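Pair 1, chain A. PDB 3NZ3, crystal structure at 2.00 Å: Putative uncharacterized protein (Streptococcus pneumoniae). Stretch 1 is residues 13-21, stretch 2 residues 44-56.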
# COMPACT_ATOMS: atom_id res chain seq x y z
N THR A 13 17.94 -0.52 31.00
CA THR A 13 17.97 -0.63 29.51
C THR A 13 16.97 -1.68 29.00
O THR A 13 17.35 -2.80 28.61
CB THR A 13 19.42 -0.89 28.99
OG1 THR A 13 19.41 -1.03 27.56
CG2 THR A 13 20.04 -2.14 29.64
N ALA A 14 15.69 -1.32 29.00
CA ALA A 14 14.62 -2.20 28.52
C ALA A 14 14.37 -2.00 27.03
O ALA A 14 14.12 -0.88 26.58
CB ALA A 14 13.33 -1.97 29.31
N THR A 15 14.45 -3.10 26.28
CA THR A 15 14.28 -3.08 24.83
C THR A 15 12.87 -3.55 24.46
O THR A 15 12.37 -4.54 25.01
CB THR A 15 15.36 -3.95 24.13
OG1 THR A 15 16.66 -3.37 24.33
CG2 THR A 15 15.11 -4.06 22.64
N SER A 16 12.24 -2.82 23.55
CA SER A 16 10.99 -3.25 22.94
C SER A 16 11.02 -2.81 21.49
O SER A 16 11.96 -2.14 21.05
CB SER A 16 9.79 -2.65 23.68
OG SER A 16 9.84 -1.23 23.69
N THR A 17 9.98 -3.18 20.75
CA THR A 17 9.88 -2.87 19.34
C THR A 17 8.58 -2.15 19.07
O THR A 17 7.52 -2.55 19.57
CB THR A 17 9.97 -4.16 18.50
OG1 THR A 17 11.10 -4.92 18.92
CG2 THR A 17 10.08 -3.86 17.01
N GLU A 18 8.65 -1.08 18.28
CA GLU A 18 7.45 -0.42 17.78
C GLU A 18 7.26 -0.82 16.32
O GLU A 18 8.22 -0.87 15.55
CB GLU A 18 7.57 1.11 17.89
CG GLU A 18 6.28 1.85 17.54
CD GLU A 18 6.41 3.38 17.61
OE1 GLU A 18 7.48 3.88 18.02
OE2 GLU A 18 5.42 4.06 17.25
N THR A 19 6.01 -1.11 15.95
CA THR A 19 5.68 -1.41 14.56
C THR A 19 4.48 -0.60 14.11
O THR A 19 3.60 -0.28 14.91
CB THR A 19 5.38 -2.90 14.31
OG1 THR A 19 4.28 -3.30 15.14
CG2 THR A 19 6.60 -3.77 14.62
N LYS A 20 4.45 -0.29 12.82
CA LYS A 20 3.28 0.33 12.21
C LYS A 20 3.11 -0.17 10.79
O LYS A 20 4.08 -0.55 10.14
CB LYS A 20 3.38 1.86 12.25
CG LYS A 20 4.48 2.47 11.42
CD LYS A 20 4.36 4.00 11.50
CE LYS A 20 5.40 4.69 10.67
NZ LYS A 20 5.20 6.17 10.73
N THR A 21 1.86 -0.19 10.33
CA THR A 21 1.53 -0.71 9.01
C THR A 21 1.06 0.43 8.11
O THR A 21 0.23 1.26 8.50
CB THR A 21 0.47 -1.84 9.09
OG1 THR A 21 0.94 -2.85 9.99
CG2 THR A 21 0.22 -2.46 7.71
N PRO A 44 -0.24 -4.41 2.51
CA PRO A 44 0.21 -3.88 3.80
C PRO A 44 1.72 -4.05 3.99
O PRO A 44 2.28 -5.11 3.69
CB PRO A 44 -0.56 -4.73 4.81
CG PRO A 44 -0.81 -6.04 4.11
CD PRO A 44 -0.78 -5.78 2.62
N VAL A 45 2.38 -2.99 4.44
CA VAL A 45 3.79 -3.06 4.77
C VAL A 45 3.98 -2.68 6.23
O VAL A 45 3.53 -1.61 6.66
CB VAL A 45 4.65 -2.20 3.81
CG1 VAL A 45 6.06 -1.99 4.36
CG2 VAL A 45 4.70 -2.85 2.41
N THR A 46 4.62 -3.55 7.00
CA THR A 46 4.79 -3.35 8.43
C THR A 46 6.24 -3.03 8.77
O THR A 46 7.12 -3.89 8.69
CB THR A 46 4.24 -4.56 9.24
OG1 THR A 46 2.84 -4.70 8.97
CG2 THR A 46 4.44 -4.38 10.76
N LEU A 47 6.47 -1.77 9.13
CA LEU A 47 7.81 -1.29 9.48
C LEU A 47 8.02 -1.38 10.98
O LEU A 47 7.05 -1.45 11.74
CB LEU A 47 7.99 0.16 9.00
CG LEU A 47 7.69 0.40 7.52
CD1 LEU A 47 7.93 1.85 7.18
CD2 LEU A 47 8.53 -0.50 6.61
N SER A 48 9.28 -1.38 11.40
CA SER A 48 9.61 -1.50 12.82
C SER A 48 10.81 -0.65 13.21
O SER A 48 11.65 -0.31 12.39
CB SER A 48 9.88 -2.95 13.19
OG SER A 48 11.18 -3.35 12.75
N ARG A 49 10.87 -0.31 14.50
CA ARG A 49 12.06 0.31 15.07
C ARG A 49 12.23 -0.14 16.52
O ARG A 49 11.26 -0.50 17.18
CB ARG A 49 11.99 1.84 14.97
CG ARG A 49 10.91 2.48 15.84
CD ARG A 49 11.04 4.00 15.87
NE ARG A 49 9.93 4.62 16.59
CZ ARG A 49 9.80 5.93 16.80
NH1 ARG A 49 10.71 6.78 16.36
NH2 ARG A 49 8.74 6.39 17.47
N THR A 50 13.48 -0.14 16.99
CA THR A 50 13.76 -0.53 18.37
C THR A 50 13.53 0.66 19.30
O THR A 50 13.78 1.81 18.92
CB THR A 50 15.19 -1.09 18.53
OG1 THR A 50 15.42 -2.07 17.52
CG2 THR A 50 15.36 -1.77 19.87
N LYS A 51 13.01 0.38 20.49
CA LYS A 51 12.80 1.37 21.53
C LYS A 51 13.61 0.92 22.73
O LYS A 51 13.49 -0.22 23.18
CB LYS A 51 11.32 1.46 21.91
CG LYS A 51 11.00 2.48 23.02
CD LYS A 51 9.65 2.19 23.66
CE LYS A 51 9.22 3.29 24.63
NZ LYS A 51 7.81 3.10 25.05
N THR A 52 14.45 1.82 23.24
CA THR A 52 15.28 1.53 24.40
C THR A 52 14.93 2.55 25.48
O THR A 52 14.93 3.76 25.22
CB THR A 52 16.79 1.60 24.06
OG1 THR A 52 17.06 0.74 22.95
CG2 THR A 52 17.64 1.15 25.24
N GLU A 53 14.61 2.06 26.67
CA GLU A 53 14.29 2.94 27.78
C GLU A 53 15.17 2.61 28.98
O GLU A 53 15.24 1.46 29.42
CB GLU A 53 12.81 2.84 28.17
CG GLU A 53 12.39 3.82 29.27
CD GLU A 53 10.94 3.67 29.71
OE1 GLU A 53 10.21 2.85 29.11
OE2 GLU A 53 10.53 4.38 30.65
N ASN A 54 15.84 3.64 29.50
CA ASN A 54 16.47 3.55 30.81
C ASN A 54 15.35 3.75 31.84
O ASN A 54 14.73 4.81 31.89
CB ASN A 54 17.56 4.62 30.93
CG ASN A 54 18.39 4.47 32.20
OD1 ASN A 54 17.85 4.30 33.30
ND2 ASN A 54 19.70 4.55 32.06
N LYS A 55 15.06 2.72 32.62
CA LYS A 55 13.93 2.77 33.55
C LYS A 55 14.21 3.60 34.80
O LYS A 55 13.29 4.01 35.50
CB LYS A 55 13.44 1.36 33.91
CG LYS A 55 12.71 0.62 32.77
CD LYS A 55 11.37 1.28 32.41
CE LYS A 55 10.30 1.03 33.45
NZ LYS A 55 9.04 1.75 33.13
N VAL A 56 15.49 3.86 35.06
CA VAL A 56 15.91 4.71 36.19
C VAL A 56 15.82 6.21 35.85
O VAL A 56 15.25 6.99 36.62
CB VAL A 56 17.33 4.33 36.70
CG1 VAL A 56 17.78 5.27 37.82
CG2 VAL A 56 17.34 2.89 37.19
O HOH W 1 16.88 0.59 33.43

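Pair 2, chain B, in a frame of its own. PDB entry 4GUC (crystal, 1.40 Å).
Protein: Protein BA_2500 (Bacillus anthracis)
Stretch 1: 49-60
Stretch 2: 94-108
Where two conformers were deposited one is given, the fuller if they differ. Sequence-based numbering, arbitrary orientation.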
# COMPACT_ATOMS: atom_id res chain seq x y z
N LYS B 49 -15.77 -13.37 -0.47
CA LYS B 49 -15.44 -14.20 0.68
C LYS B 49 -14.42 -13.63 1.68
O LYS B 49 -14.34 -14.10 2.79
CB LYS B 49 -15.05 -15.62 0.27
CG LYS B 49 -13.75 -15.72 -0.41
CD LYS B 49 -13.46 -17.20 -0.78
CE LYS B 49 -12.09 -17.36 -1.44
NZ LYS B 49 -10.94 -16.98 -0.53
N ASP B 50 -13.71 -12.57 1.29
CA ASP B 50 -12.72 -11.89 2.12
C ASP B 50 -12.85 -10.39 1.99
O ASP B 50 -13.29 -9.89 0.96
CB ASP B 50 -11.29 -12.27 1.66
CG ASP B 50 -10.93 -13.71 1.94
OD1 ASP B 50 -10.95 -14.10 3.13
OD2 ASP B 50 -10.54 -14.42 0.99
N THR B 51 -12.49 -9.65 3.02
CA THR B 51 -12.49 -8.19 3.05
C THR B 51 -11.03 -7.74 2.99
O THR B 51 -10.18 -8.30 3.70
CB THR B 51 -13.32 -7.61 4.25
OG1 THR B 51 -14.73 -7.86 4.01
CG2 THR B 51 -13.10 -6.11 4.39
N GLY B 52 -10.68 -6.79 2.12
CA GLY B 52 -9.29 -6.36 2.03
C GLY B 52 -8.88 -5.28 2.99
O GLY B 52 -9.69 -4.58 3.58
N ILE B 53 -7.56 -5.19 3.18
CA ILE B 53 -6.90 -4.17 4.00
C ILE B 53 -5.75 -3.64 3.13
O ILE B 53 -5.06 -4.42 2.46
CB ILE B 53 -6.30 -4.76 5.30
CG1 ILE B 53 -7.41 -5.35 6.20
CG2 ILE B 53 -5.50 -3.69 6.08
CD1 ILE B 53 -6.85 -6.06 7.42
N VAL B 54 -5.54 -2.33 3.16
CA VAL B 54 -4.45 -1.72 2.40
C VAL B 54 -3.44 -1.05 3.34
O VAL B 54 -3.82 -0.43 4.33
CB VAL B 54 -4.98 -0.64 1.42
CG1 VAL B 54 -3.83 0.24 0.85
CG2 VAL B 54 -5.82 -1.27 0.34
N LYS B 55 -2.16 -1.25 3.09
CA LYS B 55 -1.11 -0.59 3.83
C LYS B 55 -0.26 0.23 2.86
O LYS B 55 -0.07 -0.16 1.70
CB LYS B 55 -0.18 -1.61 4.50
CG LYS B 55 -0.72 -2.30 5.73
CD LYS B 55 0.19 -3.39 6.26
CE LYS B 55 -0.39 -4.03 7.49
NZ LYS B 55 0.55 -5.14 7.88
N ILE B 56 0.20 1.38 3.34
CA ILE B 56 1.14 2.24 2.65
C ILE B 56 2.49 2.03 3.35
O ILE B 56 2.60 2.24 4.57
CB ILE B 56 0.75 3.73 2.66
CG1 ILE B 56 -0.60 3.94 1.94
CG2 ILE B 56 1.86 4.55 2.00
CD1 ILE B 56 -1.07 5.39 1.86
N TYR B 57 3.48 1.55 2.61
CA TYR B 57 4.83 1.36 3.11
C TYR B 57 5.80 2.31 2.43
O TYR B 57 5.65 2.64 1.25
CB TYR B 57 5.36 -0.03 2.75
CG TYR B 57 4.68 -1.27 3.34
CD1 TYR B 57 5.18 -1.86 4.50
CD2 TYR B 57 3.61 -1.89 2.72
CE1 TYR B 57 4.62 -3.03 5.02
CE2 TYR B 57 3.04 -3.04 3.24
CZ TYR B 57 3.56 -3.62 4.37
OH TYR B 57 2.96 -4.78 4.80
N GLN B 58 6.82 2.74 3.16
CA GLN B 58 7.88 3.54 2.61
C GLN B 58 9.00 2.56 2.20
O GLN B 58 9.29 1.58 2.88
CB GLN B 58 8.45 4.51 3.65
CG GLN B 58 9.53 5.40 3.10
CD GLN B 58 10.23 6.21 4.18
OE1 GLN B 58 11.27 5.76 4.67
NE2 GLN B 58 9.62 7.27 4.64
N LEU B 59 9.63 2.82 1.05
CA LEU B 59 10.73 2.00 0.56
C LEU B 59 12.03 2.74 0.94
O LEU B 59 12.32 3.82 0.39
CB LEU B 59 10.61 1.79 -0.97
CG LEU B 59 11.73 1.01 -1.67
CD1 LEU B 59 12.01 -0.31 -1.05
CD2 LEU B 59 11.42 0.82 -3.15
N SER B 60 12.83 2.15 1.84
CA SER B 60 14.06 2.78 2.26
C SER B 60 14.94 1.77 2.93
O SER B 60 14.48 0.76 3.46
CB SER B 60 13.79 3.99 3.15
OG SER B 60 13.11 3.63 4.33
N ALA B 94 3.45 13.68 7.95
CA ALA B 94 4.00 12.51 8.63
C ALA B 94 4.66 11.58 7.58
O ALA B 94 5.51 10.76 7.92
CB ALA B 94 2.90 11.79 9.39
N TYR B 95 4.24 11.69 6.31
CA TYR B 95 4.84 10.92 5.24
C TYR B 95 6.03 11.74 4.69
O TYR B 95 5.87 12.58 3.79
CB TYR B 95 3.83 10.70 4.11
CG TYR B 95 2.62 9.86 4.47
CD1 TYR B 95 1.51 10.42 5.10
CD2 TYR B 95 2.57 8.49 4.16
CE1 TYR B 95 0.38 9.64 5.42
CE2 TYR B 95 1.46 7.72 4.46
CZ TYR B 95 0.37 8.30 5.10
OH TYR B 95 -0.76 7.57 5.42
N ASN B 96 7.22 11.43 5.20
CA ASN B 96 8.45 12.08 4.79
C ASN B 96 8.67 11.96 3.28
O ASN B 96 8.44 10.89 2.72
CB ASN B 96 9.60 11.34 5.50
CG ASN B 96 9.47 11.39 7.01
OD1 ASN B 96 9.30 10.34 7.66
ND2 ASN B 96 9.47 12.59 7.58
N PRO B 97 9.08 13.05 2.61
CA PRO B 97 9.31 12.87 1.18
C PRO B 97 10.16 11.62 0.86
O PRO B 97 11.17 11.37 1.51
CB PRO B 97 10.00 14.17 0.77
CG PRO B 97 9.42 15.18 1.73
CD PRO B 97 9.36 14.44 3.03
N GLY B 98 9.71 10.83 -0.09
CA GLY B 98 10.42 9.62 -0.47
C GLY B 98 9.58 8.75 -1.37
O GLY B 98 8.63 9.24 -1.99
N THR B 99 9.94 7.47 -1.44
CA THR B 99 9.28 6.49 -2.29
C THR B 99 8.43 5.57 -1.43
O THR B 99 8.87 5.11 -0.37
CB THR B 99 10.31 5.70 -3.10
OG1 THR B 99 11.07 6.62 -3.90
CG2 THR B 99 9.67 4.66 -4.00
N TYR B 100 7.20 5.31 -1.88
CA TYR B 100 6.21 4.49 -1.17
C TYR B 100 5.53 3.49 -2.06
O TYR B 100 5.70 3.56 -3.27
CB TYR B 100 5.16 5.44 -0.57
CG TYR B 100 5.69 6.33 0.53
CD1 TYR B 100 6.40 7.49 0.26
CD2 TYR B 100 5.46 6.02 1.87
CE1 TYR B 100 6.91 8.31 1.28
CE2 TYR B 100 5.95 6.82 2.89
CZ TYR B 100 6.69 7.96 2.59
OH TYR B 100 7.17 8.77 3.62
N VAL B 101 4.77 2.58 -1.45
CA VAL B 101 4.00 1.60 -2.22
C VAL B 101 2.77 1.22 -1.45
O VAL B 101 2.82 1.14 -0.22
CB VAL B 101 4.81 0.32 -2.61
CG1 VAL B 101 5.33 -0.42 -1.41
CG2 VAL B 101 4.00 -0.61 -3.54
N ALA B 102 1.65 1.04 -2.15
CA ALA B 102 0.40 0.61 -1.53
C ALA B 102 0.23 -0.87 -1.82
O ALA B 102 0.34 -1.32 -2.98
CB ALA B 102 -0.80 1.41 -2.05
N VAL B 103 -0.06 -1.64 -0.77
CA VAL B 103 -0.23 -3.07 -0.85
C VAL B 103 -1.55 -3.47 -0.23
O VAL B 103 -1.92 -2.95 0.83
CB VAL B 103 0.92 -3.81 -0.07
CG1 VAL B 103 0.77 -5.31 -0.08
CG2 VAL B 103 2.28 -3.39 -0.63
N MSE B 104 -2.28 -4.38 -0.88
CA MSE B 104 -3.52 -4.90 -0.36
C MSE B 104 -3.41 -6.38 -0.06
O MSE B 104 -2.88 -7.15 -0.88
CB MSE B 104 -4.69 -4.69 -1.33
CG MSE B 104 -6.05 -5.15 -0.75
SE MSE B 104 -7.60 -4.86 -1.83
CE MSE B 104 -7.23 -6.13 -3.21
N LYS B 105 -3.83 -6.77 1.14
CA LYS B 105 -3.89 -8.17 1.53
C LYS B 105 -5.38 -8.55 1.42
O LYS B 105 -6.25 -7.85 1.97
CB LYS B 105 -3.40 -8.41 2.94
CG LYS B 105 -3.48 -9.92 3.36
CD LYS B 105 -2.91 -10.11 4.72
CE LYS B 105 -2.95 -11.55 5.20
NZ LYS B 105 -4.34 -12.06 5.39
N LEU B 106 -5.67 -9.64 0.72
CA LEU B 106 -7.06 -10.10 0.53
C LEU B 106 -6.98 -11.60 0.70
O LEU B 106 -6.52 -12.32 -0.18
CB LEU B 106 -7.59 -9.74 -0.84
CG LEU B 106 -9.05 -10.01 -1.12
CD1 LEU B 106 -9.95 -9.15 -0.23
CD2 LEU B 106 -9.35 -9.77 -2.61
N GLY B 107 -7.41 -12.08 1.85
CA GLY B 107 -7.25 -13.52 2.12
C GLY B 107 -5.76 -13.82 2.20
O GLY B 107 -5.00 -13.09 2.82
N GLU B 108 -5.32 -14.88 1.52
CA GLU B 108 -3.91 -15.26 1.52
C GLU B 108 -3.13 -14.60 0.37
O GLU B 108 -1.93 -14.85 0.23
CB GLU B 108 -3.79 -16.78 1.32
CG GLU B 108 -4.46 -17.65 2.34
CD GLU B 108 -3.76 -17.66 3.69
OE1 GLU B 108 -2.76 -16.92 3.84
OE2 GLU B 108 -4.20 -18.44 4.58
O HOH W 2 -8.65 -10.68 3.95
O HOH W 3 -6.94 -8.60 4.60
O HOH W 4 11.95 6.62 0.52

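Both pairs are two neighbouring antiparallel strands of one chain. The strand directions make an angle of 148° in pair 1 and 146° in pair 2, and the axes approach to 4.5 Å in each. Backbone atoms of 14 central residues superpose with an RMSD of 0.5 Å. The buried area is also similar, 879 Å² in pair 1 and 924 Å² in pair 2.

The register is the same. Ala A14, Ser A16 and Glu A18 match Ile B53, Lys B55 and Tyr B57. Their partners Glu A53, Lys A51 and Arg A49 match Lys B105, Val B103 and Val B101. Each of these is a hydrogen-bonded pair with two N-H to O bonds. In pair 1, Ser A16 N to Lys A51 O is 2.9 Å and Lys A51 N to Ser A16 O is 2.8 Å. In pair 2, Lys B55 N to Val B103 O is 2.8 Å and Val B103 N to Lys B55 O is 2.9 Å. The non-hydrogen-bonded pairs between them bring the CA atoms closer: 4.6 Å for Thr A17 CA to Thr A50 CA, and 4.5 Å for Ile B56 CA to Ala B102 CA.

The side chains differ most on the face carrying Glu A18 and Tyr B57. In pair 1 the long side chains of Glu A18 and Arg A49 meet in a salt bridge. Glu A18 OE1 accepts from both Arg A49 NE and Arg A49 NH2, each at 2.9 Å, and lies at the guanidinium edge, near its plane. The matching Tyr B57 and Val B101 make an apolar contact instead, with Tyr B57 CB 4.2 Å from Val B101 CG1. The tyrosine also reaches Val B103, which matches Lys A51: Tyr B57 CD2 is 3.9 Å from Val B103 CG2.

The other face is lined in pair 1 by small hydroxyl residues, most of them exposed. Their carbon atoms still touch: Thr A15 CG2 is 3.6 Å from Thr A50 CG2, and Thr A17 CG2 is 3.9 Å from Ser A48 CB. Pair 2 has Val B54 and Ile B56 at the positions of Thr A15 and Thr A17, and both are buried. Val B54 CG2 lies 4.0 Å from CB of the selenomethionine Met B104, and Ile B56 CG2 lies 3.9 Å from Tyr B100 CD2.

Thr A19 and Ser A48 match Gln B58 and Tyr B100. The first two meet through Thr A19 CG2 and Ser A48 CB at 3.7 Å. In pair 2, Gln B58 CG sits over one face of the Tyr B100 ring, 4.1 Å from its centroid. Gln B58 NE2 then donates to Tyr B100 OH at 3.0 Å, so one side chain both covers the ring and bonds its hydroxyl.

Thr A13 matches Gly B52. A CB on this glycine would lie 3.0 Å from Met B104 SE, a clash.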